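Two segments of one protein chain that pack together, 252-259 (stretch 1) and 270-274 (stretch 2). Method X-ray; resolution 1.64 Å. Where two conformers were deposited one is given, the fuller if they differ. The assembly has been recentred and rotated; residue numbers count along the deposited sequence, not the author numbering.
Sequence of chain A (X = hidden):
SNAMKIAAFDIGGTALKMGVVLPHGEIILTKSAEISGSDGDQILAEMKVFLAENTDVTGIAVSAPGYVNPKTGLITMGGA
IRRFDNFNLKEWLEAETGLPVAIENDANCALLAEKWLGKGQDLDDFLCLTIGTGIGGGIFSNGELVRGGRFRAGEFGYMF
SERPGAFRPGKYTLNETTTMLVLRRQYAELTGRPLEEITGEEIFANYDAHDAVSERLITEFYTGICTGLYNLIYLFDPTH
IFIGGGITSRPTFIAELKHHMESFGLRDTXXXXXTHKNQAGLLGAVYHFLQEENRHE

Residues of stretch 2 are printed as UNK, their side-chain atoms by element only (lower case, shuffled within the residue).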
# COMPACT_ATOMS: atom_id res chain seq x y z
N THR A 252 8.76 15.81 20.93
CA THR A 252 9.82 14.87 20.63
C THR A 252 9.33 13.58 19.98
O THR A 252 10.06 12.61 19.88
CB THR A 252 10.58 14.56 21.92
OG1 THR A 252 9.64 14.04 22.88
CG2 THR A 252 11.35 15.81 22.44
N PHE A 253 8.12 13.58 19.44
CA PHE A 253 7.58 12.30 18.96
C PHE A 253 8.36 11.68 17.83
O PHE A 253 8.49 10.47 17.80
CB PHE A 253 6.07 12.33 18.66
CG PHE A 253 5.73 12.67 17.23
CD1 PHE A 253 5.58 11.67 16.26
CD2 PHE A 253 5.50 13.99 16.86
CE1 PHE A 253 5.26 12.01 14.95
CE2 PHE A 253 5.17 14.33 15.56
CZ PHE A 253 5.06 13.34 14.60
N ILE A 254 8.91 12.46 16.89
CA ILE A 254 9.70 11.82 15.80
C ILE A 254 10.94 11.08 16.37
O ILE A 254 11.21 9.91 15.98
CB ILE A 254 10.11 12.84 14.69
CG1 ILE A 254 8.85 13.28 13.93
CG2 ILE A 254 11.13 12.19 13.74
CD1 ILE A 254 8.21 12.24 13.03
N ALA A 255 11.67 11.73 17.28
CA ALA A 255 12.85 11.12 17.90
C ALA A 255 12.41 9.86 18.65
O ALA A 255 13.10 8.83 18.58
CB ALA A 255 13.62 12.06 18.84
N GLU A 256 11.25 9.93 19.29
CA GLU A 256 10.73 8.79 20.09
C GLU A 256 10.34 7.59 19.19
O GLU A 256 10.61 6.46 19.51
CB GLU A 256 9.58 9.23 20.96
CG GLU A 256 10.02 10.13 22.10
CD GLU A 256 8.85 10.47 23.00
OE1 GLU A 256 8.08 11.34 22.71
OE2 GLU A 256 8.70 9.86 24.02
N LEU A 257 9.74 7.89 18.05
CA LEU A 257 9.39 6.87 17.07
C LEU A 257 10.62 6.26 16.45
O LEU A 257 10.70 5.07 16.29
CB LEU A 257 8.51 7.41 15.96
CG LEU A 257 7.04 7.56 16.27
CD1 LEU A 257 6.34 8.15 15.04
CD2 LEU A 257 6.43 6.25 16.78
N LYS A 258 11.61 7.09 16.11
CA LYS A 258 12.86 6.54 15.56
C LYS A 258 13.50 5.57 16.56
O LYS A 258 14.09 4.57 16.16
CB LYS A 258 13.85 7.66 15.21
CG LYS A 258 13.50 8.45 13.94
CD LYS A 258 14.53 9.55 13.78
CE LYS A 258 14.29 10.37 12.56
NZ LYS A 258 15.26 11.50 12.54
N HIS A 259 13.49 5.94 17.84
CA HIS A 259 14.05 5.08 18.89
C HIS A 259 13.33 3.73 18.89
O HIS A 259 13.93 2.64 18.77
CB HIS A 259 13.93 5.80 20.23
CG HIS A 259 14.50 5.06 21.39
ND1 HIS A 259 15.84 5.03 21.67
CD2 HIS A 259 13.87 4.36 22.41
CE1 HIS A 259 16.02 4.34 22.82
NE2 HIS A 259 14.82 3.95 23.27
N UNK A 270 12.84 7.95 5.48
CA UNK A 270 12.91 9.15 6.32
C UNK A 270 11.52 9.43 6.90
O UNK A 270 10.56 9.44 6.18
c UNK A 270 14.89 10.14 5.15
c UNK A 270 13.41 10.35 5.52
c UNK A 270 15.35 11.07 4.05
c UNK A 270 13.24 11.68 6.30
N UNK A 271 11.46 9.53 8.23
CA UNK A 271 10.25 9.96 8.92
C UNK A 271 10.47 11.34 9.51
O UNK A 271 11.47 11.59 10.17
c UNK A 271 9.98 7.86 12.29
c UNK A 271 9.67 8.92 9.96
c UNK A 271 9.30 7.60 9.25
c UNK A 271 10.60 8.68 11.13
N UNK A 272 9.50 12.23 9.31
CA UNK A 272 9.57 13.59 9.84
C UNK A 272 8.17 14.17 9.86
O UNK A 272 7.24 13.59 9.32
o UNK A 272 11.89 14.96 5.88
o UNK A 272 11.64 16.52 7.39
c UNK A 272 10.55 14.47 9.04
c UNK A 272 10.23 14.64 7.61
c UNK A 272 11.33 15.44 6.90
N UNK A 273 8.02 15.30 10.53
CA UNK A 273 6.71 15.91 10.61
C UNK A 273 6.22 16.52 9.30
O UNK A 273 7.00 17.02 8.49
c UNK A 273 6.65 16.99 11.70
o UNK A 273 7.67 17.97 11.46
c UNK A 273 6.77 16.33 13.12
N UNK A 274 4.91 16.47 9.12
CA UNK A 274 4.23 17.17 8.02
C UNK A 274 4.31 18.67 8.30
O UNK A 274 4.47 19.07 9.43
c UNK A 274 2.75 16.73 7.98
O HOH W 1 13.62 13.08 10.82

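Position 270 carries four side-chain carbons, forked at the first, with one arm two carbons long. That pattern, with no heteroatom, is isoleucine. The side chain of Ile270 makes no contact with stretch 1; its beta-branched form suits the extended backbone of a strand, but it adds nothing to this contact.

Position 271 again has four carbons forked at the first, but here the longer arm reaches the helix. Its terminal carbon lies 4.0 Å from CB of Leu257 and 3.9 Å from CG of Lys258, while the carbon before it is 4.4 Å from CG2 of Ile254. The residue is isoleucine. The CA-to-CB bond of Ile271 points sideways, yet with chi1 in p and chi2 in t its end, CD1, comes nearer the helix. A buried site lined by aliphatic groups suits a side chain with no polar atom to satisfy.

Position 272 shows three carbons in an unbranched run, the third bearing two oxygens: glutamate. Its CB points away from the helix, as alternation along a strand allows, and the carboxylate of Glu272 finds a hydrogen bond elsewhere in the structure. What the helix meets here is backbone, CD1 of Ile254 lying 3.7 Å from the carbonyl carbon C of Glu272.

Position 273 has one carbon carrying one oxygen and one further carbon, which makes it threonine. Its methyl, CG2, lies 3.5 Å from CE2 of Phe253, approaching the ring obliquely, and 3.8 Å from CG1 of Ile254. The small branched side chain of Thr273 thus offers a methyl to two apolar neighbours, while its hydroxyl lies farther from both.

Position 274 has a single side-chain carbon and is alanine. Ala274 follows the strand and makes no contact with stretch 1.

The helix and strand run nearly antiparallel, at 155°, their axes approaching to 8.6 Å. No direct hydrogen bond joins them, so the contact rests chiefly on packing: Ile254, whose CB points toward the strand, lies against residues 271 to 273, with Leu257 adding apolar surface against CD1 of Ile271. CG2 of Ile254 also packs 3.6 Å from the backbone O of Ile271. That carbonyl has a polar partner in water 1, which donates to O of Ile271 at 2.7 Å and accepts from NZ of Lys258 at 2.9 Å. The extended lysine therefore serves twice, its aliphatic stem packing against Ile271 and its ammonium group linking to the strand through water.

Stretch 2 270-274: IIETA
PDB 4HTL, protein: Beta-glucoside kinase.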